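Local structure of mRNA-decapping enzyme subunit 1 (Saccharomyces cerevisiae, 1Q67) at residues K33-Y47 and K58-D71. The protein works with DCP2 in the complex that removes the 7-methylguanine cap from mRNA, committing transcripts to 5' to 3' decay. Residues are numbered along the deposited sequence; the frame is centred on the assembly and turned at random.
Sequences KIKQLLFHTPHASLY and KLEYQGVLAIYLRD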
loop_
_atom_site.group_PDB
_atom_site.type_symbol
_atom_site.label_atom_id
_atom_site.label_comp_id
_atom_site.label_asym_id
_atom_site.label_seq_id
_atom_site.Cartn_x
_atom_site.Cartn_y
_atom_site.Cartn_z
ATOM N N LYS B 33 -23.435 -10.783 -0.451
ATOM C CA LYS B 33 -24.481 -9.791 -0.687
ATOM C C LYS B 33 -24.278 -8.830 -1.856
ATOM O O LYS B 33 -25.249 -8.245 -2.325
ATOM C CB LYS B 33 -24.728 -8.959 0.576
ATOM C CG LYS B 33 -25.874 -9.437 1.463
ATOM C CD LYS B 33 -25.563 -10.744 2.151
ATOM C CE LYS B 33 -26.627 -11.076 3.199
ATOM N NZ LYS B 33 -26.689 -10.060 4.294
ATOM N N ILE B 34 -23.048 -8.650 -2.336
ATOM C CA ILE B 34 -22.856 -7.710 -3.433
ATOM C C ILE B 34 -23.907 -7.928 -4.510
ATOM O O ILE B 34 -24.149 -9.053 -4.942
ATOM C CB ILE B 34 -21.443 -7.799 -4.075
ATOM C CG1 ILE B 34 -21.322 -6.750 -5.188
ATOM C CG2 ILE B 34 -21.198 -9.194 -4.648
ATOM C CD1 ILE B 34 -19.893 -6.520 -5.704
ATOM N N LYS B 35 -24.534 -6.838 -4.937
ATOM C CA LYS B 35 -25.575 -6.896 -5.953
ATOM C C LYS B 35 -25.206 -6.056 -7.162
ATOM O O LYS B 35 -25.573 -6.379 -8.284
ATOM C CB LYS B 35 -26.900 -6.400 -5.362
ATOM C CG LYS B 35 -28.035 -6.254 -6.375
ATOM C CD LYS B 35 -29.309 -5.758 -5.692
ATOM C CE LYS B 35 -30.439 -5.547 -6.689
ATOM N NZ LYS B 35 -31.711 -5.178 -5.998
ATOM N N GLN B 36 -24.483 -4.970 -6.927
ATOM C CA GLN B 36 -24.072 -4.095 -8.012
ATOM C C GLN B 36 -22.786 -3.345 -7.661
ATOM O O GLN B 36 -22.684 -2.726 -6.603
ATOM C CB GLN B 36 -25.198 -3.100 -8.334
ATOM C CG GLN B 36 -24.905 -2.165 -9.499
ATOM C CD GLN B 36 -26.015 -1.127 -9.726
ATOM O OE1 GLN B 36 -26.695 -0.703 -8.785
ATOM N NE2 GLN B 36 -26.182 -0.700 -10.977
ATOM N N LEU B 37 -21.802 -3.418 -8.551
ATOM C CA LEU B 37 -20.533 -2.729 -8.348
ATOM C C LEU B 37 -20.785 -1.268 -8.711
ATOM O O LEU B 37 -21.324 -0.981 -9.773
ATOM C CB LEU B 37 -19.455 -3.326 -9.264
ATOM C CG LEU B 37 -18.063 -2.685 -9.263
ATOM C CD1 LEU B 37 -17.427 -2.831 -7.888
ATOM C CD2 LEU B 37 -17.185 -3.364 -10.335
ATOM N N LEU B 38 -20.390 -0.343 -7.844
ATOM C CA LEU B 38 -20.637 1.072 -8.118
ATOM C C LEU B 38 -19.386 1.849 -8.478
ATOM O O LEU B 38 -19.447 2.848 -9.192
ATOM C CB LEU B 38 -21.285 1.742 -6.898
ATOM C CG LEU B 38 -22.586 1.131 -6.381
ATOM C CD1 LEU B 38 -23.039 1.897 -5.143
ATOM C CD2 LEU B 38 -23.665 1.185 -7.480
ATOM N N PHE B 39 -18.248 1.386 -7.984
ATOM C CA PHE B 39 -17.002 2.091 -8.226
ATOM C C PHE B 39 -15.807 1.212 -7.902
ATOM O O PHE B 39 -15.852 0.410 -6.967
ATOM C CB PHE B 39 -16.956 3.340 -7.337
ATOM C CG PHE B 39 -15.637 4.054 -7.346
ATOM C CD1 PHE B 39 -15.377 5.050 -8.281
ATOM C CD2 PHE B 39 -14.638 3.701 -6.446
ATOM C CE1 PHE B 39 -14.138 5.690 -8.316
ATOM C CE2 PHE B 39 -13.397 4.331 -6.474
ATOM C CZ PHE B 39 -13.145 5.327 -7.415
ATOM N N HIS B 40 -14.747 1.370 -8.683
ATOM C CA HIS B 40 -13.517 0.643 -8.443
ATOM C C HIS B 40 -12.359 1.452 -8.996
ATOM O O HIS B 40 -12.495 2.147 -9.998
ATOM C CB HIS B 40 -13.537 -0.758 -9.077
ATOM C CG HIS B 40 -13.559 -0.761 -10.574
ATOM N ND1 HIS B 40 -14.727 -0.685 -11.303
ATOM C CD2 HIS B 40 -12.555 -0.828 -11.480
ATOM C CE1 HIS B 40 -14.441 -0.706 -12.593
ATOM N NE2 HIS B 40 -13.131 -0.792 -12.727
ATOM N N THR B 41 -11.227 1.387 -8.307
ATOM C CA THR B 41 -10.029 2.087 -8.735
ATOM C C THR B 41 -8.934 1.048 -8.505
ATOM O O THR B 41 -8.989 0.291 -7.537
ATOM C CB THR B 41 -9.795 3.384 -7.905
ATOM O OG1 THR B 41 -8.761 4.164 -8.520
ATOM C CG2 THR B 41 -9.403 3.059 -6.479
ATOM N N PRO B 42 -7.933 0.994 -9.401
ATOM C CA PRO B 42 -6.792 0.063 -9.383
ATOM C C PRO B 42 -5.866 0.034 -8.176
ATOM O O PRO B 42 -5.501 -1.043 -7.691
ATOM C CB PRO B 42 -6.008 0.436 -10.652
ATOM C CG PRO B 42 -7.004 1.176 -11.500
ATOM C CD PRO B 42 -7.795 1.959 -10.506
ATOM N N HIS B 43 -5.470 1.208 -7.698
ATOM C CA HIS B 43 -4.525 1.271 -6.593
ATOM C C HIS B 43 -4.919 2.205 -5.454
ATOM O O HIS B 43 -5.061 3.412 -5.649
ATOM C CB HIS B 43 -3.162 1.685 -7.151
ATOM C CG HIS B 43 -2.782 0.951 -8.401
ATOM N ND1 HIS B 43 -2.432 -0.384 -8.404
ATOM C CD2 HIS B 43 -2.764 1.346 -9.697
ATOM C CE1 HIS B 43 -2.216 -0.778 -9.646
ATOM N NE2 HIS B 43 -2.411 0.251 -10.451
ATOM N N ALA B 44 -5.075 1.636 -4.264
ATOM C CA ALA B 44 -5.439 2.400 -3.078
ATOM C C ALA B 44 -4.712 1.797 -1.890
ATOM O O ALA B 44 -4.620 0.581 -1.769
ATOM C CB ALA B 44 -6.943 2.347 -2.856
ATOM N N SER B 45 -4.192 2.649 -1.017
ATOM C CA SER B 45 -3.461 2.181 0.151
ATOM C C SER B 45 -4.177 2.677 1.412
ATOM O O SER B 45 -4.578 3.839 1.492
ATOM C CB SER B 45 -2.017 2.699 0.097
ATOM O OG SER B 45 -1.244 2.126 1.134
ATOM N N LEU B 46 -4.317 1.791 2.392
ATOM C CA LEU B 46 -5.036 2.094 3.622
ATOM C C LEU B 46 -4.209 2.479 4.857
ATOM O O LEU B 46 -3.214 1.830 5.191
ATOM C CB LEU B 46 -5.931 0.894 3.978
ATOM C CG LEU B 46 -6.947 1.116 5.101
ATOM C CD1 LEU B 46 -8.015 2.102 4.610
ATOM C CD2 LEU B 46 -7.597 -0.192 5.498
ATOM N N TYR B 47 -4.647 3.541 5.531
ATOM C CA TYR B 47 -4.018 4.021 6.757
ATOM C C TYR B 47 -5.109 4.238 7.799
ATOM O O TYR B 47 -6.274 4.444 7.461
ATOM C CB TYR B 47 -3.314 5.366 6.561
ATOM C CG TYR B 47 -2.177 5.374 5.574
ATOM C CD1 TYR B 47 -2.421 5.365 4.201
ATOM C CD2 TYR B 47 -0.854 5.426 6.013
ATOM C CE1 TYR B 47 -1.375 5.411 3.289
ATOM C CE2 TYR B 47 0.198 5.474 5.110
ATOM C CZ TYR B 47 -0.068 5.467 3.752
ATOM O OH TYR B 47 0.973 5.537 2.853
ATOM N N LYS B 58 0.186 3.130 8.973
ATOM C CA LYS B 58 -0.013 2.385 7.738
ATOM C C LYS B 58 -0.552 1.002 8.067
ATOM O O LYS B 58 -0.001 0.305 8.923
ATOM C CB LYS B 58 1.318 2.265 6.983
ATOM C CG LYS B 58 1.298 1.313 5.795
ATOM C CD LYS B 58 0.212 1.667 4.784
ATOM C CE LYS B 58 0.120 0.577 3.718
ATOM N NZ LYS B 58 -1.194 0.510 3.023
ATOM N N LEU B 59 -1.641 0.607 7.417
ATOM C CA LEU B 59 -2.201 -0.720 7.647
ATOM C C LEU B 59 -1.781 -1.627 6.492
ATOM O O LEU B 59 -1.434 -1.143 5.413
ATOM C CB LEU B 59 -3.729 -0.668 7.735
ATOM C CG LEU B 59 -4.339 0.170 8.862
ATOM C CD1 LEU B 59 -5.843 -0.063 8.893
ATOM C CD2 LEU B 59 -3.710 -0.215 10.203
ATOM N N GLU B 60 -1.836 -2.937 6.711
ATOM C CA GLU B 60 -1.421 -3.902 5.694
ATOM C C GLU B 60 -2.396 -4.130 4.543
ATOM O O GLU B 60 -2.641 -5.269 4.157
ATOM C CB GLU B 60 -1.104 -5.253 6.352
ATOM C CG GLU B 60 -0.010 -5.193 7.408
ATOM C CD GLU B 60 0.594 -6.562 7.720
ATOM O OE1 GLU B 60 -0.175 -7.520 7.992
ATOM O OE2 GLU B 60 1.844 -6.675 7.695
ATOM N N TYR B 61 -2.962 -3.066 3.992
ATOM C CA TYR B 61 -3.890 -3.232 2.881
ATOM C C TYR B 61 -3.650 -2.204 1.794
ATOM O O TYR B 61 -3.596 -1.001 2.067
ATOM C CB TYR B 61 -5.342 -3.132 3.356
ATOM C CG TYR B 61 -5.712 -4.140 4.419
ATOM C CD1 TYR B 61 -5.672 -3.795 5.767
ATOM C CD2 TYR B 61 -6.080 -5.444 4.078
ATOM C CE1 TYR B 61 -5.986 -4.717 6.759
ATOM C CE2 TYR B 61 -6.398 -6.386 5.062
ATOM C CZ TYR B 61 -6.346 -6.009 6.403
ATOM O OH TYR B 61 -6.645 -6.908 7.394
ATOM N N GLN B 62 -3.484 -2.698 0.569
ATOM C CA GLN B 62 -3.258 -1.867 -0.621
ATOM C C GLN B 62 -3.681 -2.730 -1.798
ATOM O O GLN B 62 -3.386 -3.924 -1.830
ATOM C CB GLN B 62 -1.778 -1.538 -0.847
ATOM C CG GLN B 62 -0.949 -1.277 0.377
ATOM C CD GLN B 62 -0.837 -2.484 1.271
ATOM O OE1 GLN B 62 -0.792 -3.624 0.804
ATOM N NE2 GLN B 62 -0.781 -2.243 2.565
ATOM N N GLY B 63 -4.334 -2.125 -2.777
ATOM C CA GLY B 63 -4.774 -2.881 -3.930
ATOM C C GLY B 63 -6.011 -2.279 -4.554
ATOM O O GLY B 63 -6.204 -1.066 -4.515
ATOM N N VAL B 64 -6.854 -3.126 -5.129
ATOM C CA VAL B 64 -8.073 -2.662 -5.764
ATOM C C VAL B 64 -9.106 -2.247 -4.716
ATOM O O VAL B 64 -9.389 -2.989 -3.770
ATOM C CB VAL B 64 -8.682 -3.751 -6.669
ATOM C CG1 VAL B 64 -9.926 -3.209 -7.355
ATOM C CG2 VAL B 64 -7.668 -4.188 -7.721
ATOM N N LEU B 65 -9.658 -1.051 -4.897
ATOM C CA LEU B 65 -10.659 -0.513 -3.992
ATOM C C LEU B 65 -11.986 -0.462 -4.729
ATOM O O LEU B 65 -12.065 0.070 -5.834
ATOM C CB LEU B 65 -10.261 0.896 -3.534
ATOM C CG LEU B 65 -11.323 1.802 -2.882
ATOM C CD1 LEU B 65 -11.826 1.195 -1.588
ATOM C CD2 LEU B 65 -10.704 3.162 -2.607
ATOM N N ALA B 66 -13.025 -1.029 -4.129
ATOM C CA ALA B 66 -14.335 -1.009 -4.757
ATOM C C ALA B 66 -15.418 -0.637 -3.755
ATOM O O ALA B 66 -15.301 -0.931 -2.566
ATOM C CB ALA B 66 -14.658 -2.374 -5.369
ATOM N N ILE B 67 -16.461 0.018 -4.258
ATOM C CA ILE B 67 -17.617 0.404 -3.467
ATOM C C ILE B 67 -18.784 -0.215 -4.213
ATOM O O ILE B 67 -18.925 -0.049 -5.427
ATOM C CB ILE B 67 -17.766 1.921 -3.383
ATOM C CG1 ILE B 67 -16.625 2.474 -2.530
ATOM C CG2 ILE B 67 -19.123 2.285 -2.773
ATOM C CD1 ILE B 67 -16.512 3.953 -2.576
ATOM N N TYR B 68 -19.618 -0.946 -3.493
ATOM C CA TYR B 68 -20.708 -1.637 -4.148
ATOM C C TYR B 68 -21.985 -1.649 -3.326
ATOM O O TYR B 68 -21.962 -1.459 -2.111
ATOM C CB TYR B 68 -20.261 -3.072 -4.426
ATOM C CG TYR B 68 -19.800 -3.772 -3.172
ATOM C CD1 TYR B 68 -20.667 -4.587 -2.450
ATOM C CD2 TYR B 68 -18.500 -3.602 -2.689
ATOM C CE1 TYR B 68 -20.257 -5.223 -1.288
ATOM C CE2 TYR B 68 -18.078 -4.230 -1.512
ATOM C CZ TYR B 68 -18.970 -5.045 -0.824
ATOM O OH TYR B 68 -18.580 -5.701 0.324
ATOM N N LEU B 69 -23.091 -1.894 -4.012
ATOM C CA LEU B 69 -24.402 -1.953 -3.391
ATOM C C LEU B 69 -24.654 -3.377 -2.915
ATOM O O LEU B 69 -24.344 -4.343 -3.616
ATOM C CB LEU B 69 -25.473 -1.526 -4.396
ATOM C CG LEU B 69 -26.893 -1.372 -3.834
ATOM C CD1 LEU B 69 -27.639 -0.280 -4.594
ATOM C CD2 LEU B 69 -27.620 -2.696 -3.926
ATOM N N ARG B 70 -25.204 -3.504 -1.717
ATOM C CA ARG B 70 -25.486 -4.811 -1.157
ATOM C C ARG B 70 -26.987 -5.103 -1.185
ATOM O O ARG B 70 -27.813 -4.193 -1.126
ATOM C CB ARG B 70 -24.951 -4.883 0.274
ATOM C CG ARG B 70 -23.469 -4.543 0.363
ATOM C CD ARG B 70 -22.933 -4.612 1.780
ATOM N NE ARG B 70 -22.695 -5.975 2.234
ATOM C CZ ARG B 70 -23.430 -6.606 3.142
ATOM N NH1 ARG B 70 -24.471 -6.000 3.705
ATOM N NH2 ARG B 70 -23.111 -7.839 3.504
ATOM N N ASP B 71 -27.334 -6.378 -1.296
ATOM C CA ASP B 71 -28.731 -6.770 -1.320
ATOM C C ASP B 71 -29.159 -7.127 0.096
ATOM O O ASP B 71 -28.872 -8.218 0.579
ATOM C CB ASP B 71 -28.936 -7.978 -2.234
ATOM C CG ASP B 71 -30.404 -8.249 -2.518
ATOM O OD1 ASP B 71 -31.225 -8.169 -1.575
ATOM O OD2 ASP B 71 -30.737 -8.551 -3.686
HETATM O O HOH W 1 -32.571 -8.251 -5.868
#
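Lys-33 lays its CB over one face of the Arg-70 guanidinium, 3.5 Å from NH2, while Arg-70 NE and NH1 are held by salt bridges to Asp-31 and Asp-136. Ile-34 crosses Tyr-68 at about a right angle, CG1 3.6 Å from ring atom CD1. Lys-35, extended with CG anti to N (chi1 173°), runs alongside Leu-69; one water links its NZ to Asp-71 OD2, and Asp-228 takes NZ in a salt bridge. Strands 34-41 and 64-70 pair antiparallel through two classic bulges: Lys-35 and Gln-36 face Leu-69, the bond from Gln-36 N to Leu-69 O being weak, and Leu-38 and Phe-39 both donate to Ile-67 O. Phe-39, Thr-41 and Ala-44 share a face with Ile-67 and Leu-65, which helix 208-223 covers through Ile-214 and Leu-217; Ala-44 CB lies 3.7 Å from Leu-65 CB. The chain bends at Pro-42 and, across from it, at Gly-63, whose backbone angles would jam a CB against the preceding carbonyl; pairing thereby passes into the second sheet of the PH-like fold. Beyond the bend, Leu-46 CD2 rests 3.8 Å from Leu-59 CD1 and also meets the Tyr-61 ring. Tyr-47 takes Lys-58 CD over one ring face, 4.0 Å from the centroid. A bend at chi2 (56°) carries NZ of the buried Lys-58 back to Leu-46 O, 3.2 Å away, which Leu-59 N reaches from the opposite face of the carbonyl plane; its approach to Ser-45 OG is modelled doubtfully short. A methionine replacing Lys-58 would probably leave Leu-46 O with the Leu-59 N bond alone. Neutral oxygens, including Tyr-61 O through a weak bond, thus probably spread the ammonium charge at the second sheet's edge hairpin, just past the corner.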